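Local coordinates for fibrillarin-like rRNA/tRNA 2'-O-methyltransferase (Archaeoglobus fulgidus, PDB 1NT2), which methylates the 2'-hydroxyl of ribose at guide-RNA-selected sites in rRNA and tRNA, using S-adenosylmethionine as methyl donor, as part of box C/D ribonucleoprotein particles, at residues 57-63 with 79-85; 151-156 with 206-210. The contacts are given in a common frame with arbitrary orientation. Residues are numbered along the deposited sequence.

Contact 1 (57-63 with 79-85)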
ATOM      1  N   GLY A  57      46.651  35.576  22.422  1.00 53.05           N
ATOM      2  CA  GLY A  57      46.734  34.795  21.201  1.00 52.88           C
ATOM      3  C   GLY A  57      46.999  33.322  21.454  1.00 53.17           C
ATOM      4  O   GLY A  57      46.604  32.477  20.653  1.00 52.38           O
ATOM      5  N   ASP A  58      47.668  33.017  22.567  1.00 55.24           N
ATOM      6  CA  ASP A  58      48.005  31.637  22.946  1.00 55.87           C
ATOM      7  C   ASP A  58      46.761  30.928  23.493  1.00 55.38           C
ATOM      8  O   ASP A  58      46.751  30.505  24.648  1.00 56.58           O
ATOM      9  CB  ASP A  58      49.099  31.594  24.046  1.00 57.08           C
ATOM     10  CG  ASP A  58      50.184  32.679  23.890  1.00 58.93           C
ATOM     11  OD1 ASP A  58      50.069  33.755  24.523  1.00 59.29           O
ATOM     12  OD2 ASP A  58      51.164  32.460  23.144  1.00 59.29           O
ATOM     13  N   GLU A  59      45.719  30.792  22.678  1.00 53.62           N
ATOM     14  CA  GLU A  59      44.497  30.142  23.139  1.00 52.13           C
ATOM     15  C   GLU A  59      44.152  28.852  22.377  1.00 51.90           C
ATOM     16  O   GLU A  59      44.488  28.697  21.197  1.00 51.40           O
ATOM     17  CB  GLU A  59      43.332  31.120  23.034  1.00 51.85           C
ATOM     18  CG  GLU A  59      42.475  31.215  24.281  1.00 53.10           C
ATOM     19  CD  GLU A  59      42.790  32.445  25.116  1.00 53.83           C
ATOM     20  OE1 GLU A  59      43.540  33.312  24.632  1.00 53.92           O
ATOM     21  OE2 GLU A  59      42.282  32.558  26.254  1.00 53.60           O
ATOM     22  N   ARG A  60      43.485  27.928  23.070  1.00 50.84           N
ATOM     23  CA  ARG A  60      43.065  26.648  22.489  1.00 49.48           C
ATOM     24  C   ARG A  60      41.566  26.692  22.273  1.00 47.85           C
ATOM     25  O   ARG A  60      40.792  26.505  23.220  1.00 48.39           O
ATOM     26  CB  ARG A  60      43.398  25.475  23.424  1.00 50.92           C
ATOM     27  CG  ARG A  60      44.674  24.724  23.062  1.00 52.62           C
ATOM     28  CD  ARG A  60      45.882  25.631  23.175  1.00 54.60           C
ATOM     29  NE  ARG A  60      47.000  25.185  22.348  1.00 56.91           N
ATOM     30  CZ  ARG A  60      48.013  25.972  21.994  1.00 58.88           C
ATOM     31  NH1 ARG A  60      48.031  27.236  22.406  1.00 60.25           N
ATOM     32  NH2 ARG A  60      48.996  25.506  21.225  1.00 57.82           N
ATOM     33  N   VAL A  61      41.160  26.908  21.023  1.00 44.99           N
ATOM     34  CA  VAL A  61      39.743  27.013  20.686  1.00 41.03           C
ATOM     35  C   VAL A  61      39.043  25.821  20.027  1.00 38.58           C
ATOM     36  O   VAL A  61      39.560  25.183  19.099  1.00 35.95           O
ATOM     37  CB  VAL A  61      39.502  28.232  19.790  1.00 39.78           C
ATOM     38  CG1 VAL A  61      38.024  28.552  19.743  1.00 39.32           C
ATOM     39  CG2 VAL A  61      40.294  29.406  20.303  1.00 40.21           C
ATOM     40  N   LEU A  62      37.844  25.547  20.531  1.00 36.23           N
ATOM     41  CA  LEU A  62      36.991  24.488  20.015  1.00 33.62           C
ATOM     42  C   LEU A  62      35.772  25.205  19.466  1.00 32.52           C
ATOM     43  O   LEU A  62      34.989  25.789  20.228  1.00 31.55           O
ATOM     44  CB  LEU A  62      36.540  23.536  21.126  1.00 32.66           C
ATOM     45  CG  LEU A  62      35.522  22.487  20.661  1.00 29.21           C
ATOM     46  CD1 LEU A  62      36.216  21.526  19.721  1.00 26.57           C
ATOM     47  CD2 LEU A  62      34.908  21.760  21.850  1.00 26.29           C
ATOM     48  N   TYR A  63      35.621  25.164  18.146  1.00 31.26           N
ATOM     49  CA  TYR A  63      34.506  25.818  17.471  1.00 29.71           C
ATOM     50  C   TYR A  63      33.498  24.760  17.010  1.00 28.55           C
ATOM     51  O   TYR A  63      33.823  23.874  16.214  1.00 28.94           O
ATOM     52  CB  TYR A  63      35.053  26.626  16.281  1.00 29.70           C
ATOM     53  CG  TYR A  63      34.078  27.577  15.609  1.00 30.15           C
ATOM     54  CD1 TYR A  63      32.935  27.100  14.968  1.00 30.82           C
ATOM     55  CD2 TYR A  63      34.329  28.949  15.557  1.00 29.93           C
ATOM     56  CE1 TYR A  63      32.067  27.959  14.294  1.00 30.52           C
ATOM     57  CE2 TYR A  63      33.463  29.819  14.875  1.00 30.28           C
ATOM     58  CZ  TYR A  63      32.334  29.310  14.248  1.00 31.06           C
ATOM     59  OH  TYR A  63      31.455  30.132  13.580  1.00 32.81           O
ATOM     60  N   VAL A  79      43.118  34.569  17.612  1.00 49.99           N
ATOM     61  CA  VAL A  79      43.987  33.586  18.257  1.00 51.08           C
ATOM     62  C   VAL A  79      45.067  33.154  17.252  1.00 51.68           C
ATOM     63  O   VAL A  79      45.052  32.034  16.755  1.00 51.72           O
ATOM     64  CB  VAL A  79      43.159  32.354  18.716  1.00 50.41           C
ATOM     65  CG1 VAL A  79      44.065  31.282  19.282  1.00 50.84           C
ATOM     66  CG2 VAL A  79      42.147  32.782  19.764  1.00 49.68           C
ATOM     67  N   ASP A  80      45.996  34.057  16.948  1.00 52.83           N
ATOM     68  CA  ASP A  80      47.064  33.773  15.986  1.00 54.76           C
ATOM     69  C   ASP A  80      48.194  32.930  16.564  1.00 56.20           C
ATOM     70  O   ASP A  80      49.018  32.382  15.823  1.00 56.16           O
ATOM     71  CB  ASP A  80      47.647  35.083  15.452  1.00 54.28           C
ATOM     72  CG  ASP A  80      48.088  36.023  16.561  1.00 53.15           C
ATOM     73  OD1 ASP A  80      47.236  36.391  17.402  1.00 50.77           O
ATOM     74  OD2 ASP A  80      49.281  36.393  16.582  1.00 52.69           O
ATOM     75  N   GLU A  81      48.225  32.843  17.891  1.00 57.16           N
ATOM     76  CA  GLU A  81      49.245  32.082  18.602  1.00 57.80           C
ATOM     77  C   GLU A  81      48.558  30.959  19.378  1.00 56.87           C
ATOM     78  O   GLU A  81      49.010  30.556  20.456  1.00 57.33           O
ATOM     79  CB  GLU A  81      50.004  33.001  19.575  1.00 59.84           C
ATOM     80  CG  GLU A  81      50.499  34.325  18.964  1.00 62.46           C
ATOM     81  CD  GLU A  81      51.956  34.286  18.523  1.00 63.34           C
ATOM     82  OE1 GLU A  81      52.826  34.061  19.390  1.00 63.83           O
ATOM     83  OE2 GLU A  81      52.230  34.489  17.317  1.00 64.30           O
ATOM     84  N   GLY A  82      47.449  30.477  18.823  1.00 54.75           N
ATOM     85  CA  GLY A  82      46.697  29.401  19.445  1.00 51.56           C
ATOM     86  C   GLY A  82      46.311  28.390  18.382  1.00 49.39           C
ATOM     87  O   GLY A  82      46.918  28.370  17.307  1.00 49.09           O
ATOM     88  N   ILE A  83      45.317  27.551  18.668  1.00 46.66           N
ATOM     89  CA  ILE A  83      44.877  26.555  17.693  1.00 44.16           C
ATOM     90  C   ILE A  83      43.352  26.396  17.715  1.00 42.84           C
ATOM     91  O   ILE A  83      42.730  26.420  18.778  1.00 42.51           O
ATOM     92  CB  ILE A  83      45.583  25.185  17.932  1.00 43.37           C
ATOM     93  CG1 ILE A  83      45.812  24.492  16.593  1.00 42.77           C
ATOM     94  CG2 ILE A  83      44.752  24.292  18.839  1.00 44.44           C
ATOM     95  CD1 ILE A  83      46.587  25.344  15.621  1.00 42.17           C
ATOM     96  N   ILE A  84      42.758  26.240  16.534  1.00 41.15           N
ATOM     97  CA  ILE A  84      41.312  26.112  16.405  1.00 40.14           C
ATOM     98  C   ILE A  84      40.842  24.758  15.891  1.00 39.97           C
ATOM     99  O   ILE A  84      41.167  24.383  14.764  1.00 39.77           O
ATOM    100  CB  ILE A  84      40.766  27.170  15.438  1.00 40.43           C
ATOM    101  CG1 ILE A  84      41.089  28.568  15.961  1.00 40.78           C
ATOM    102  CG2 ILE A  84      39.265  26.988  15.260  1.00 41.27           C
ATOM    103  CD1 ILE A  84      40.659  29.683  15.028  1.00 40.79           C
ATOM    104  N   TYR A  85      40.068  24.035  16.702  1.00 39.71           N
ATOM    105  CA  TYR A  85      39.534  22.731  16.285  1.00 39.19           C
ATOM    106  C   TYR A  85      38.117  22.968  15.768  1.00 37.23           C
ATOM    107  O   TYR A  85      37.152  22.847  16.518  1.00 38.03           O
ATOM    108  CB  TYR A  85      39.477  21.737  17.459  1.00 40.99           C
ATOM    109  CG  TYR A  85      40.812  21.372  18.095  1.00 43.11           C
ATOM    110  CD1 TYR A  85      41.274  22.042  19.225  1.00 44.56           C
ATOM    111  CD2 TYR A  85      41.597  20.341  17.583  1.00 43.98           C
ATOM    112  CE1 TYR A  85      42.480  21.691  19.829  1.00 45.51           C
ATOM    113  CE2 TYR A  85      42.803  19.986  18.180  1.00 45.07           C
ATOM    114  CZ  TYR A  85      43.236  20.665  19.303  1.00 46.42           C
ATOM    115  OH  TYR A  85      44.423  20.315  19.911  1.00 48.85           O
TER
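The beta-alpha-beta unit that opens a Rossmann-like methyltransferase sheet brings strands 60-64 and 83-87 side by side, helix 70-78 bridging them. In these segments they run parallel, 4.7 Å apart at closest approach and 23° from exact alignment. On the face of V61 and I84, which helix 70-78 covers, V61 is the bump that fills the hollow between V79 and I84: V61 CG2 meets V79 CG2 at 3.9 Å and V61 CB lies 4.2 Å from I84 CG1. R60, L62, I83 and Y85 point to the other face, where L62 CD1 lies against Y85 CB (4.0 Å) and Y51 of the neighbouring Nop5 chain packs on I83 and Y85. Between helix 70-78 and strand 83-87, a type I turn from V79 to G82 tucks against G57 and E59; a CB on G82 would collide with E59 O. Backbone hydrogen bonds I83 N to E59 O (2.9 Å) and V61 N to I83 O (2.8 Å) follow; the straightest, Y85 N to V61 O (2.7 Å), has an N-H...O angle of 172°.

Contact 2 (151-156 with 206-210)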
ATOM      1  N   LEU A 151      36.197  21.474  27.891  1.00 39.82           N
ATOM      2  CA  LEU A 151      36.313  22.776  28.533  1.00 41.81           C
ATOM      3  C   LEU A 151      37.030  22.696  29.876  1.00 43.73           C
ATOM      4  O   LEU A 151      36.435  22.339  30.900  1.00 43.38           O
ATOM      5  CB  LEU A 151      34.940  23.421  28.729  1.00 41.03           C
ATOM      6  CG  LEU A 151      35.002  24.732  29.521  1.00 38.62           C
ATOM      7  CD1 LEU A 151      35.826  25.756  28.761  1.00 37.88           C
ATOM      8  CD2 LEU A 151      33.607  25.242  29.765  1.00 38.75           C
ATOM      9  N   LYS A 152      38.311  23.054  29.862  1.00 44.92           N
ATOM     10  CA  LYS A 152      39.131  23.037  31.066  1.00 45.56           C
ATOM     11  C   LYS A 152      38.546  23.919  32.183  1.00 47.67           C
ATOM     12  O   LYS A 152      38.146  25.056  31.942  1.00 48.14           O
ATOM     13  CB  LYS A 152      40.545  23.491  30.713  1.00 42.58           C
ATOM     14  CG  LYS A 152      40.611  24.910  30.217  1.00 39.36           C
ATOM     15  CD  LYS A 152      41.752  25.115  29.252  1.00 36.77           C
ATOM     16  CE  LYS A 152      43.075  24.678  29.828  1.00 34.40           C
ATOM     17  NZ  LYS A 152      44.204  25.016  28.914  1.00 33.45           N
ATOM     18  N   GLU A 153      38.502  23.378  33.402  1.00 50.99           N
ATOM     19  CA  GLU A 153      37.974  24.090  34.574  1.00 52.74           C
ATOM     20  C   GLU A 153      38.343  25.562  34.556  1.00 52.54           C
ATOM     21  O   GLU A 153      39.515  25.922  34.451  1.00 52.41           O
ATOM     22  CB  GLU A 153      38.489  23.463  35.883  1.00 54.19           C
ATOM     23  CG  GLU A 153      37.482  22.543  36.588  1.00 55.79           C
ATOM     24  CD  GLU A 153      37.390  22.788  38.100  1.00 56.25           C
ATOM     25  OE1 GLU A 153      36.569  22.116  38.763  1.00 55.74           O
ATOM     26  OE2 GLU A 153      38.130  23.649  38.628  1.00 55.96           O
ATOM     27  N   LYS A 154      37.325  26.401  34.676  1.00 52.73           N
ATOM     28  CA  LYS A 154      37.502  27.846  34.664  1.00 54.11           C
ATOM     29  C   LYS A 154      37.735  28.300  33.225  1.00 53.73           C
ATOM     30  O   LYS A 154      38.451  29.269  32.963  1.00 54.51           O
ATOM     31  CB  LYS A 154      38.675  28.266  35.564  1.00 55.10           C
ATOM     32  CG  LYS A 154      38.531  29.671  36.149  1.00 57.23           C
ATOM     33  CD  LYS A 154      37.254  29.789  36.991  1.00 60.17           C
ATOM     34  CE  LYS A 154      36.958  31.232  37.421  1.00 62.32           C
ATOM     35  NZ  LYS A 154      37.862  31.734  38.499  1.00 62.71           N
ATOM     36  N   GLY A 155      37.128  27.571  32.294  1.00 52.74           N
ATOM     37  CA  GLY A 155      37.233  27.910  30.890  1.00 51.39           C
ATOM     38  C   GLY A 155      35.961  28.658  30.545  1.00 50.98           C
ATOM     39  O   GLY A 155      34.992  28.618  31.305  1.00 50.35           O
ATOM     40  N   GLU A 156      35.943  29.336  29.404  1.00 50.32           N
ATOM     41  CA  GLU A 156      34.766  30.100  29.023  1.00 50.42           C
ATOM     42  C   GLU A 156      34.155  29.695  27.680  1.00 49.40           C
ATOM     43  O   GLU A 156      34.845  29.186  26.792  1.00 48.28           O
ATOM     44  CB  GLU A 156      35.115  31.594  29.023  1.00 52.60           C
ATOM     45  CG  GLU A 156      36.434  31.925  28.324  1.00 55.69           C
ATOM     46  CD  GLU A 156      36.793  33.407  28.384  1.00 56.92           C
ATOM     47  OE1 GLU A 156      37.075  33.922  29.492  1.00 56.45           O
ATOM     48  OE2 GLU A 156      36.796  34.054  27.313  1.00 57.50           O
ATOM     49  N   HIS A 206      27.369  34.580  27.046  1.00 56.50           N
ATOM     50  CA  HIS A 206      28.757  34.347  27.428  1.00 57.97           C
ATOM     51  C   HIS A 206      28.702  33.754  28.820  1.00 60.77           C
ATOM     52  O   HIS A 206      27.870  34.161  29.634  1.00 61.92           O
ATOM     53  CB  HIS A 206      29.552  35.648  27.472  1.00 55.00           C
ATOM     54  CG  HIS A 206      31.010  35.445  27.724  1.00 53.07           C
ATOM     55  ND1 HIS A 206      31.723  36.199  28.628  1.00 52.56           N
ATOM     56  CD2 HIS A 206      31.895  34.576  27.178  1.00 52.81           C
ATOM     57  CE1 HIS A 206      32.984  35.804  28.630  1.00 53.04           C
ATOM     58  NE2 HIS A 206      33.115  34.820  27.759  1.00 52.08           N
ATOM     59  N   ALA A 207      29.576  32.794  29.097  1.00 63.68           N
ATOM     60  CA  ALA A 207      29.588  32.156  30.407  1.00 66.68           C
ATOM     61  C   ALA A 207      30.790  31.242  30.588  1.00 68.65           C
ATOM     62  O   ALA A 207      31.590  31.055  29.673  1.00 68.58           O
ATOM     63  CB  ALA A 207      28.296  31.365  30.611  1.00 66.28           C
ATOM     64  N   TYR A 208      30.912  30.672  31.780  1.00 71.57           N
ATOM     65  CA  TYR A 208      32.019  29.782  32.067  1.00 75.13           C
ATOM     66  C   TYR A 208      31.662  28.852  33.215  1.00 76.59           C
ATOM     67  O   TYR A 208      30.731  29.122  33.980  1.00 76.39           O
ATOM     68  CB  TYR A 208      33.269  30.601  32.405  1.00 77.05           C
ATOM     69  CG  TYR A 208      33.230  31.301  33.747  1.00 79.77           C
ATOM     70  CD1 TYR A 208      33.883  30.758  34.854  1.00 81.39           C
ATOM     71  CD2 TYR A 208      32.543  32.503  33.912  1.00 80.77           C
ATOM     72  CE1 TYR A 208      33.854  31.392  36.096  1.00 83.01           C
ATOM     73  CE2 TYR A 208      32.507  33.148  35.153  1.00 82.83           C
ATOM     74  CZ  TYR A 208      33.163  32.585  36.241  1.00 83.68           C
ATOM     75  OH  TYR A 208      33.120  33.197  37.476  1.00 83.66           O
ATOM     76  N   ARG A 209      32.396  27.751  33.321  1.00 77.88           N
ATOM     77  CA  ARG A 209      32.157  26.790  34.380  1.00 79.81           C
ATOM     78  C   ARG A 209      33.297  26.830  35.381  1.00 81.02           C
ATOM     79  O   ARG A 209      34.468  26.706  35.017  1.00 79.97           O
ATOM     80  CB  ARG A 209      32.028  25.379  33.808  1.00 80.88           C
ATOM     81  CG  ARG A 209      33.237  24.905  33.022  1.00 83.25           C
ATOM     82  CD  ARG A 209      33.154  23.410  32.742  1.00 84.50           C
ATOM     83  NE  ARG A 209      33.395  22.623  33.948  1.00 85.67           N
ATOM     84  CZ  ARG A 209      33.165  21.319  34.053  1.00 85.74           C
ATOM     85  NH1 ARG A 209      32.680  20.643  33.016  1.00 85.35           N
ATOM     86  NH2 ARG A 209      33.421  20.690  35.193  1.00 85.44           N
ATOM     87  N   PHE A 210      32.938  27.015  36.647  1.00 83.38           N
ATOM     88  CA  PHE A 210      33.909  27.071  37.735  1.00 85.90           C
ATOM     89  C   PHE A 210      34.241  25.635  38.156  1.00 87.66           C
ATOM     90  O   PHE A 210      33.694  24.693  37.533  1.00 88.27           O
ATOM     91  CB  PHE A 210      33.321  27.845  38.925  1.00 85.38           C
ATOM     92  CG  PHE A 210      34.270  28.845  39.540  1.00 84.33           C
ATOM     93  CD1 PHE A 210      35.483  28.436  40.078  1.00 83.46           C
ATOM     94  CD2 PHE A 210      33.940  30.198  39.586  1.00 84.52           C
ATOM     95  CE1 PHE A 210      36.358  29.358  40.652  1.00 83.60           C
ATOM     96  CE2 PHE A 210      34.808  31.131  40.158  1.00 84.17           C
ATOM     97  CZ  PHE A 210      36.021  30.709  40.693  1.00 83.97           C
ATOM     98  OXT PHE A 210      35.041  25.466  39.103  1.00 90.05           O
TER
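This is an antiparallel strand pairing inside the sheet, near the C-terminus, where strand 202-209 lies beside the start of strand 155-162 in the mixed seven-stranded sheet of the Rossmann-like methyltransferase fold. The reversed strand is a hallmark of this class: 202-209 runs against its neighbour 155-162, whereas the strands from 107-110 through 155-162 are parallel. E156 and Y208 form a non-hydrogen-bonded pair with CA atoms 4.1 Å apart, and on their shared face E156 CB lies 4.0 Å from Y208 CB. Beyond them the chain turns a corner at E153 and K154, and K154 N donates a hydrogen bond to R209 O (2.9 Å); the neighbouring bond from R209 N to G155 O, 3.4 Å, is weak. L151, just after helix 139-150, points toward the partner strand and sets its CD2 against R209 CG (3.3 Å). The absence of a side chain at G155 matters here, since a CB would run into L151 CD1. On the outside, the long K154 side chain curls back along the final residues: K154 CE comes within 3.4 Å of Y208 CE1, while the same CE sits over the face of F210 in a CH-pi contact, 3.6 Å from the ring centroid.

Contacts 1 and 2 illustrate how one mixed sheet is assembled from two kinds of pairing. Contact 1 joins parallel strands within a local beta-alpha-beta unit; contact 2 joins antiparallel strands from segments 50 residues apart. Strand 127-132 lies between them in the sheet: it pairs with L62 of contact 1 and, through D128 and I130, with E156 of contact 2. Their centres are 15 Å apart and their nearest atoms about 6 Å, without touching. Only contact 1 reaches the cofactor pocket, where the Y63 side chain lies, nearest atoms, about 4 Å from bound S-adenosylmethionine and about 3 Å from the T71 side chain. Contact 2 is structural packing away from that pocket.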